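Local coordinates for probable transcriptional regulatory protein, Rv1404 (Mycobacterium tuberculosis, PDB 2NYX), which probably binds DNA as a winged helix-turn-helix transcriptional regulator of the MarR family, at residues 49-54 with 81-86; 57-62 with 90-95. All blocks are in the same frame, centred on the assembly; numbering follows the deposited sequence.

Contact 1 of 2, residues 49-54 with 81-86; sequences RTLVIL and DRLVGA
L83 has CG beside its backbone N and anti to the carbonyl carbon (chi1 -69°), and its second torsion of -179° extends the chain so that CD1 leads toward helix 45-57. That one methyl carries the contact from its side, meeting both L51 and T50. On L51 the touching branch is CD2, which lies 3.9 Å from L83 CD1. T50 adds its methyl, with CG2 4.1 Å from L83 CD1. At chi1 -60° this methyl is anti to the backbone N, while OG1 sits beside that N and hydrogen-bonds P46 O one turn back in the same helix. The threonine therefore spends its hydroxyl on its own helix and gives carbon to the neighbour.

No hydrogen bond crosses between the segments. The three touching residues are buried, and T50 and L51 both cross L83 obliquely. The backbones stay well apart, with L51 CA and L83 CA at 9.0 Å, so the side chains alone span the gap.

Helix 73-85 corresponds to the recognition helix of the MarR winged helix-turn-helix, and L83 near its C-terminal end also touches I89 of strand 89-92. T50 reaches L65 and L69 of helix 62-69, while L51 packs against V112 and V113 of helix 107-128 and L105 of strand 102-105.

Contact 2 of 2, residues 57-62 with 90-95; sequences HGPINL and DRLPHP
L62 and R91 meet at about a right angle, the leucine laying a methyl over one face of the guanidinium. L62 CD1 is 3.6 Å from R91 NH2 and sits 4.0 Å from R91 CZ. The second branch shares the same end of the arginine, with L62 CD2 3.7 Å from R91 NH2. No hydrogen bond joins the pair; this is hydrocarbon packed on a flat cation. R91 is folded into place by bends at chi2 (-67°) and chi3 (-92°), which turn its end back toward the central strand. There NH1 makes weak hydrogen bonds to the backbone oxygens of L101 and L102, which may help set how the flat group is turned.

The second meeting is purely apolar and lies on the other face of the sheet, as expected for neighbouring residues of an extended strand. P59 and L92 both direct their CB toward the opposite segment, and the leucine sends CD1 against the CB-CG side of the proline ring. It touches the ring between two carbons, since P59 CG and P59 CB are both 4.0 Å from L92 CD1. Each of the two residues also packs on A104 of the middle strand.

The two segments carry the outer strands of the small antiparallel sheet, 60-61 and 89-92, with strand 102-105 in the middle: I60 pairs through its backbone with A103, and L92 with L102. Strands 89-92 and 102-105 form the wing of the winged helix. N61, the last residue of the weakly bonded strand 60-61, N-caps helix 62-69, while the aliphatic part of R91 leans on V80 and V84 of helix 73-85.

Contacts 1 and 2 tie together the same two regions of the winged helix-turn-helix, because helix 45-57 runs on into strand 60-61 and helix 73-85 into strand 89-92. Their centres are 12 Å apart, contact 1 buried in the core and contact 2 at the surface. They also touch directly on both chain paths: L54 CD2 packs 3.7 Å from I60 CG1, and V84 CG2 lies 3.8 Å from R91 CD. Through these two packing pairs the buried helix contact continues into the contact on the sheet. Contact 1 joins helix 73-85 to helix 45-57, and contact 2 joins a strand of the wing to residues 57-62, helix 73-85 and the wing being the likely DNA-facing elements.

Contact 1 of 2, residues 49-54 with 81-86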
ATOM      1  N   ARG B  49       2.912  -6.555  -4.717  1.00 27.73           N
ATOM      2  CA  ARG B  49       3.512  -7.250  -3.583  1.00 27.62           C
ATOM      3  C   ARG B  49       4.027  -8.651  -3.979  1.00 27.63           C
ATOM      4  O   ARG B  49       5.142  -9.038  -3.615  1.00 28.02           O
ATOM      5  CB  ARG B  49       2.528  -7.305  -2.402  1.00 27.58           C
ATOM      6  CG  ARG B  49       3.068  -7.984  -1.153  1.00 27.49           C
ATOM      7  CD  ARG B  49       4.337  -7.302  -0.654  1.00 27.24           C
ATOM      8  NE  ARG B  49       5.061  -8.096   0.333  1.00 25.14           N
ATOM      9  CZ  ARG B  49       6.200  -7.711   0.905  1.00 25.97           C
ATOM     10  NH1 ARG B  49       6.734  -6.537   0.606  1.00 27.59           N
ATOM     11  NH2 ARG B  49       6.804  -8.488   1.786  1.00 24.53           N
ATOM     12  N   THR B  50       3.217  -9.390  -4.735  1.00 27.30           N
ATOM     13  CA  THR B  50       3.622 -10.675  -5.327  1.00 26.73           C
ATOM     14  C   THR B  50       4.982 -10.567  -6.006  1.00 26.34           C
ATOM     15  O   THR B  50       5.844 -11.431  -5.834  1.00 26.24           O
ATOM     16  CB  THR B  50       2.578 -11.165  -6.359  1.00 26.37           C
ATOM     17  OG1 THR B  50       1.323 -11.326  -5.710  1.00 27.22           O
ATOM     18  CG2 THR B  50       2.971 -12.490  -6.976  1.00 26.67           C
ATOM     19  N   LEU B  51       5.172  -9.507  -6.782  1.00 26.26           N
ATOM     20  CA  LEU B  51       6.430  -9.328  -7.510  1.00 26.07           C
ATOM     21  C   LEU B  51       7.604  -9.097  -6.562  1.00 26.29           C
ATOM     22  O   LEU B  51       8.672  -9.645  -6.769  1.00 26.99           O
ATOM     23  CB  LEU B  51       6.328  -8.196  -8.536  1.00 25.73           C
ATOM     24  CG  LEU B  51       5.256  -8.269  -9.625  1.00 24.01           C
ATOM     25  CD1 LEU B  51       5.396  -7.093 -10.543  1.00 22.47           C
ATOM     26  CD2 LEU B  51       5.364  -9.549 -10.398  1.00 24.03           C
ATOM     27  N   VAL B  52       7.387  -8.311  -5.511  1.00 26.38           N
ATOM     28  CA  VAL B  52       8.435  -8.012  -4.547  1.00 26.60           C
ATOM     29  C   VAL B  52       8.814  -9.254  -3.764  1.00 26.63           C
ATOM     30  O   VAL B  52      10.001  -9.516  -3.538  1.00 27.20           O
ATOM     31  CB  VAL B  52       8.031  -6.868  -3.584  1.00 26.71           C
ATOM     32  CG1 VAL B  52       9.093  -6.672  -2.500  1.00 26.01           C
ATOM     33  CG2 VAL B  52       7.817  -5.583  -4.372  1.00 26.53           C
ATOM     34  N   ILE B  53       7.813 -10.028  -3.364  1.00 26.68           N
ATOM     35  CA  ILE B  53       8.070 -11.297  -2.685  1.00 26.32           C
ATOM     36  C   ILE B  53       8.928 -12.192  -3.581  1.00 26.25           C
ATOM     37  O   ILE B  53       9.871 -12.836  -3.108  1.00 26.12           O
ATOM     38  CB  ILE B  53       6.766 -11.988  -2.241  1.00 26.40           C
ATOM     39  CG1 ILE B  53       5.954 -11.042  -1.352  1.00 26.18           C
ATOM     40  CG2 ILE B  53       7.064 -13.261  -1.469  1.00 26.02           C
ATOM     41  CD1 ILE B  53       4.720 -11.665  -0.726  1.00 26.98           C
ATOM     42  N   LEU B  54       8.638 -12.189  -4.880  1.00 26.03           N
ATOM     43  CA  LEU B  54       9.396 -13.028  -5.809  1.00 26.16           C
ATOM     44  C   LEU B  54      10.853 -12.583  -6.010  1.00 26.40           C
ATOM     45  O   LEU B  54      11.741 -13.437  -6.159  1.00 26.13           O
ATOM     46  CB  LEU B  54       8.646 -13.258  -7.132  1.00 25.62           C
ATOM     47  CG  LEU B  54       7.448 -14.212  -7.020  1.00 25.65           C
ATOM     48  CD1 LEU B  54       6.699 -14.322  -8.335  1.00 26.21           C
ATOM     49  CD2 LEU B  54       7.872 -15.600  -6.543  1.00 25.37           C
ATOM     50  N   ASP B  81      -1.816 -16.214 -12.356  1.00 35.28           N
ATOM     51  CA  ASP B  81      -2.264 -16.424 -13.735  1.00 34.74           C
ATOM     52  C   ASP B  81      -2.259 -15.128 -14.548  1.00 34.10           C
ATOM     53  O   ASP B  81      -1.785 -15.106 -15.690  1.00 34.40           O
ATOM     54  CB  ASP B  81      -3.669 -17.034 -13.774  1.00 34.91           C
ATOM     55  CG  ASP B  81      -3.703 -18.479 -13.315  1.00 35.73           C
ATOM     56  OD1 ASP B  81      -2.678 -19.186 -13.444  1.00 36.79           O
ATOM     57  OD2 ASP B  81      -4.776 -18.912 -12.833  1.00 36.62           O
ATOM     58  N   ARG B  82      -2.789 -14.061 -13.956  1.00 32.98           N
ATOM     59  CA  ARG B  82      -2.864 -12.754 -14.597  1.00 32.21           C
ATOM     60  C   ARG B  82      -1.478 -12.192 -14.863  1.00 31.06           C
ATOM     61  O   ARG B  82      -1.200 -11.676 -15.944  1.00 30.75           O
ATOM     62  CB  ARG B  82      -3.667 -11.772 -13.735  1.00 32.37           C
ATOM     63  CG  ARG B  82      -5.152 -12.034 -13.745  1.00 34.38           C
ATOM     64  CD  ARG B  82      -5.947 -10.907 -13.090  1.00 39.27           C
ATOM     65  NE  ARG B  82      -7.289 -11.369 -12.721  1.00 42.20           N
ATOM     66  CZ  ARG B  82      -7.647 -11.767 -11.499  1.00 43.52           C
ATOM     67  NH1 ARG B  82      -6.767 -11.745 -10.496  1.00 44.57           N
ATOM     68  NH2 ARG B  82      -8.889 -12.184 -11.275  1.00 43.21           N
ATOM     69  N   LEU B  83      -0.611 -12.295 -13.866  1.00 29.90           N
ATOM     70  CA  LEU B  83       0.747 -11.780 -13.986  1.00 28.78           C
ATOM     71  C   LEU B  83       1.572 -12.604 -14.967  1.00 27.82           C
ATOM     72  O   LEU B  83       2.495 -12.090 -15.609  1.00 27.22           O
ATOM     73  CB  LEU B  83       1.421 -11.693 -12.611  1.00 28.63           C
ATOM     74  CG  LEU B  83       0.848 -10.633 -11.679  1.00 28.68           C
ATOM     75  CD1 LEU B  83       1.590 -10.603 -10.357  1.00 29.75           C
ATOM     76  CD2 LEU B  83       0.865  -9.264 -12.327  1.00 29.55           C
ATOM     77  N   VAL B  84       1.219 -13.881 -15.088  1.00 27.04           N
ATOM     78  CA  VAL B  84       1.781 -14.733 -16.136  1.00 26.44           C
ATOM     79  C   VAL B  84       1.323 -14.239 -17.510  1.00 25.84           C
ATOM     80  O   VAL B  84       2.131 -14.097 -18.423  1.00 25.67           O
ATOM     81  CB  VAL B  84       1.440 -16.212 -15.918  1.00 26.20           C
ATOM     82  CG1 VAL B  84       1.753 -17.019 -17.158  1.00 25.94           C
ATOM     83  CG2 VAL B  84       2.218 -16.742 -14.727  1.00 26.69           C
ATOM     84  N   GLY B  85       0.030 -13.951 -17.622  1.00 25.34           N
ATOM     85  CA  GLY B  85      -0.555 -13.388 -18.827  1.00 24.99           C
ATOM     86  C   GLY B  85       0.073 -12.072 -19.234  1.00 24.94           C
ATOM     87  O   GLY B  85       0.147 -11.772 -20.412  1.00 25.26           O
ATOM     88  N   ALA B  86       0.527 -11.288 -18.261  1.00 25.05           N
ATOM     89  CA  ALA B  86       1.141  -9.990 -18.526  1.00 25.14           C
ATOM     90  C   ALA B  86       2.675 -10.049 -18.615  1.00 25.56           C
ATOM     91  O   ALA B  86       3.339  -9.023 -18.560  1.00 25.47           O
ATOM     92  CB  ALA B  86       0.693  -8.978 -17.482  1.00 25.15           C
TER

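Contact 2 of 2, residues 57-62 with 90-95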
ATOM      1  N   HIS B  57      12.337 -13.701  -2.493  1.00 26.94           N
ATOM      2  CA  HIS B  57      12.367 -15.120  -2.107  1.00 27.35           C
ATOM      3  C   HIS B  57      12.852 -16.081  -3.187  1.00 27.60           C
ATOM      4  O   HIS B  57      13.186 -17.231  -2.893  1.00 28.05           O
ATOM      5  CB  HIS B  57      11.035 -15.566  -1.506  1.00 27.17           C
ATOM      6  CG  HIS B  57      10.726 -14.887  -0.214  1.00 26.25           C
ATOM      7  ND1 HIS B  57      11.020 -15.447   1.007  1.00 26.34           N
ATOM      8  CD2 HIS B  57      10.200 -13.669   0.048  1.00 26.05           C
ATOM      9  CE1 HIS B  57      10.666 -14.613   1.967  1.00 26.59           C
ATOM     10  NE2 HIS B  57      10.164 -13.527   1.409  1.00 26.80           N
ATOM     11  N   GLY B  58      12.929 -15.591  -4.418  1.00 27.39           N
ATOM     12  CA  GLY B  58      13.335 -16.414  -5.537  1.00 27.01           C
ATOM     13  C   GLY B  58      12.113 -17.145  -6.026  1.00 26.64           C
ATOM     14  O   GLY B  58      10.994 -16.710  -5.748  1.00 26.95           O
ATOM     15  N   PRO B  59      12.310 -18.237  -6.788  1.00 26.14           N
ATOM     16  CA  PRO B  59      11.187 -19.071  -7.178  1.00 25.70           C
ATOM     17  C   PRO B  59      10.634 -19.830  -5.983  1.00 25.20           C
ATOM     18  O   PRO B  59      11.396 -20.429  -5.225  1.00 24.91           O
ATOM     19  CB  PRO B  59      11.796 -20.026  -8.215  1.00 25.49           C
ATOM     20  CG  PRO B  59      13.062 -19.358  -8.636  1.00 26.02           C
ATOM     21  CD  PRO B  59      13.557 -18.726  -7.384  1.00 25.98           C
ATOM     22  N   ILE B  60       9.315 -19.752  -5.818  1.00 24.82           N
ATOM     23  CA  ILE B  60       8.568 -20.448  -4.770  1.00 24.70           C
ATOM     24  C   ILE B  60       7.228 -20.914  -5.321  1.00 24.73           C
ATOM     25  O   ILE B  60       6.742 -20.381  -6.327  1.00 24.65           O
ATOM     26  CB  ILE B  60       8.275 -19.560  -3.554  1.00 24.60           C
ATOM     27  CG1 ILE B  60       7.608 -18.245  -3.985  1.00 25.15           C
ATOM     28  CG2 ILE B  60       9.520 -19.354  -2.728  1.00 24.87           C
ATOM     29  CD1 ILE B  60       7.106 -17.378  -2.833  1.00 24.98           C
ATOM     30  N   ASN B  61       6.632 -21.902  -4.655  1.00 24.46           N
ATOM     31  CA  ASN B  61       5.361 -22.455  -5.089  1.00 24.16           C
ATOM     32  C   ASN B  61       4.191 -21.602  -4.610  1.00 24.09           C
ATOM     33  O   ASN B  61       4.382 -20.674  -3.828  1.00 24.21           O
ATOM     34  CB  ASN B  61       5.231 -23.929  -4.670  1.00 24.29           C
ATOM     35  CG  ASN B  61       5.002 -24.116  -3.184  1.00 24.15           C
ATOM     36  OD1 ASN B  61       5.040 -23.172  -2.395  1.00 24.40           O
ATOM     37  ND2 ASN B  61       4.741 -25.352  -2.800  1.00 24.61           N
ATOM     38  N   LEU B  62       2.992 -21.903  -5.098  1.00 24.09           N
ATOM     39  CA  LEU B  62       1.799 -21.138  -4.746  1.00 24.33           C
ATOM     40  C   LEU B  62       1.461 -21.118  -3.256  1.00 23.90           C
ATOM     41  O   LEU B  62       1.076 -20.076  -2.737  1.00 23.96           O
ATOM     42  CB  LEU B  62       0.592 -21.600  -5.567  1.00 24.34           C
ATOM     43  CG  LEU B  62       0.187 -20.759  -6.788  1.00 25.38           C
ATOM     44  CD1 LEU B  62       1.401 -20.188  -7.573  1.00 25.90           C
ATOM     45  CD2 LEU B  62      -0.740 -21.580  -7.713  1.00 25.01           C
ATOM     46  N   ASP B  90       7.007 -16.133 -14.832  1.00 29.36           N
ATOM     47  CA  ASP B  90       7.124 -17.438 -15.467  1.00 30.05           C
ATOM     48  C   ASP B  90       6.783 -18.552 -14.477  1.00 30.35           C
ATOM     49  O   ASP B  90       7.072 -18.441 -13.284  1.00 30.19           O
ATOM     50  CB  ASP B  90       8.553 -17.649 -15.948  1.00 30.50           C
ATOM     51  CG  ASP B  90       8.785 -17.162 -17.375  1.00 32.82           C
ATOM     52  OD1 ASP B  90       7.828 -17.155 -18.192  1.00 35.05           O
ATOM     53  OD2 ASP B  90       9.950 -16.811 -17.689  1.00 35.42           O
ATOM     54  N   ARG B  91       6.163 -19.623 -14.966  1.00 30.92           N
ATOM     55  CA  ARG B  91       5.996 -20.834 -14.161  1.00 31.65           C
ATOM     56  C   ARG B  91       7.150 -21.805 -14.448  1.00 31.96           C
ATOM     57  O   ARG B  91       7.433 -22.105 -15.603  1.00 31.87           O
ATOM     58  CB  ARG B  91       4.640 -21.494 -14.435  1.00 31.87           C
ATOM     59  CG  ARG B  91       3.439 -20.547 -14.423  1.00 33.37           C
ATOM     60  CD  ARG B  91       3.139 -19.963 -13.031  1.00 35.82           C
ATOM     61  NE  ARG B  91       2.174 -20.786 -12.294  1.00 38.55           N
ATOM     62  CZ  ARG B  91       2.458 -21.466 -11.187  1.00 39.58           C
ATOM     63  NH1 ARG B  91       3.677 -21.412 -10.663  1.00 40.81           N
ATOM     64  NH2 ARG B  91       1.522 -22.196 -10.598  1.00 39.62           N
ATOM     65  N   LEU B  92       7.819 -22.281 -13.404  1.00 32.64           N
ATOM     66  CA  LEU B  92       8.985 -23.147 -13.571  1.00 33.87           C
ATOM     67  C   LEU B  92       8.784 -24.528 -12.940  1.00 34.83           C
ATOM     68  O   LEU B  92       8.062 -24.646 -11.955  1.00 34.92           O
ATOM     69  CB  LEU B  92      10.234 -22.505 -12.954  1.00 33.80           C
ATOM     70  CG  LEU B  92      10.580 -21.028 -13.138  1.00 33.89           C
ATOM     71  CD1 LEU B  92      11.726 -20.690 -12.208  1.00 34.16           C
ATOM     72  CD2 LEU B  92      10.931 -20.682 -14.569  1.00 33.33           C
ATOM     73  N   PRO B  93       9.447 -25.573 -13.486  1.00 35.83           N
ATOM     74  CA  PRO B  93       9.344 -26.913 -12.910  1.00 36.65           C
ATOM     75  C   PRO B  93       9.942 -26.962 -11.510  1.00 37.51           C
ATOM     76  O   PRO B  93      10.921 -26.267 -11.234  1.00 38.12           O
ATOM     77  CB  PRO B  93      10.182 -27.771 -13.867  1.00 36.53           C
ATOM     78  CG  PRO B  93      10.250 -26.997 -15.124  1.00 36.29           C
ATOM     79  CD  PRO B  93      10.333 -25.574 -14.661  1.00 36.00           C
ATOM     80  N   HIS B  94       9.347 -27.757 -10.627  1.00 38.14           N
ATOM     81  CA  HIS B  94       9.876 -27.907  -9.277  1.00 38.75           C
ATOM     82  C   HIS B  94      11.180 -28.714  -9.344  1.00 38.98           C
ATOM     83  O   HIS B  94      11.222 -29.748 -10.010  1.00 39.11           O
ATOM     84  CB  HIS B  94       8.841 -28.573  -8.359  1.00 38.85           C
ATOM     85  CG  HIS B  94       9.298 -28.728  -6.943  1.00 39.18           C
ATOM     86  ND1 HIS B  94       9.927 -29.867  -6.484  1.00 40.11           N
ATOM     87  CD2 HIS B  94       9.229 -27.888  -5.887  1.00 39.90           C
ATOM     88  CE1 HIS B  94      10.228 -29.718  -5.207  1.00 40.25           C
ATOM     89  NE2 HIS B  94       9.813 -28.526  -4.819  1.00 40.31           N
ATOM     90  N   PRO B  95      12.244 -28.240  -8.663  1.00 39.28           N
ATOM     91  CA  PRO B  95      13.580 -28.849  -8.708  1.00 39.65           C
ATOM     92  C   PRO B  95      13.624 -30.338  -8.351  1.00 40.08           C
ATOM     93  O   PRO B  95      14.270 -31.109  -9.062  1.00 40.22           O
ATOM     94  CB  PRO B  95      14.375 -28.035  -7.678  1.00 39.61           C
ATOM     95  CG  PRO B  95      13.349 -27.358  -6.836  1.00 39.52           C
ATOM     96  CD  PRO B  95      12.230 -27.067  -7.776  1.00 39.26           C
TER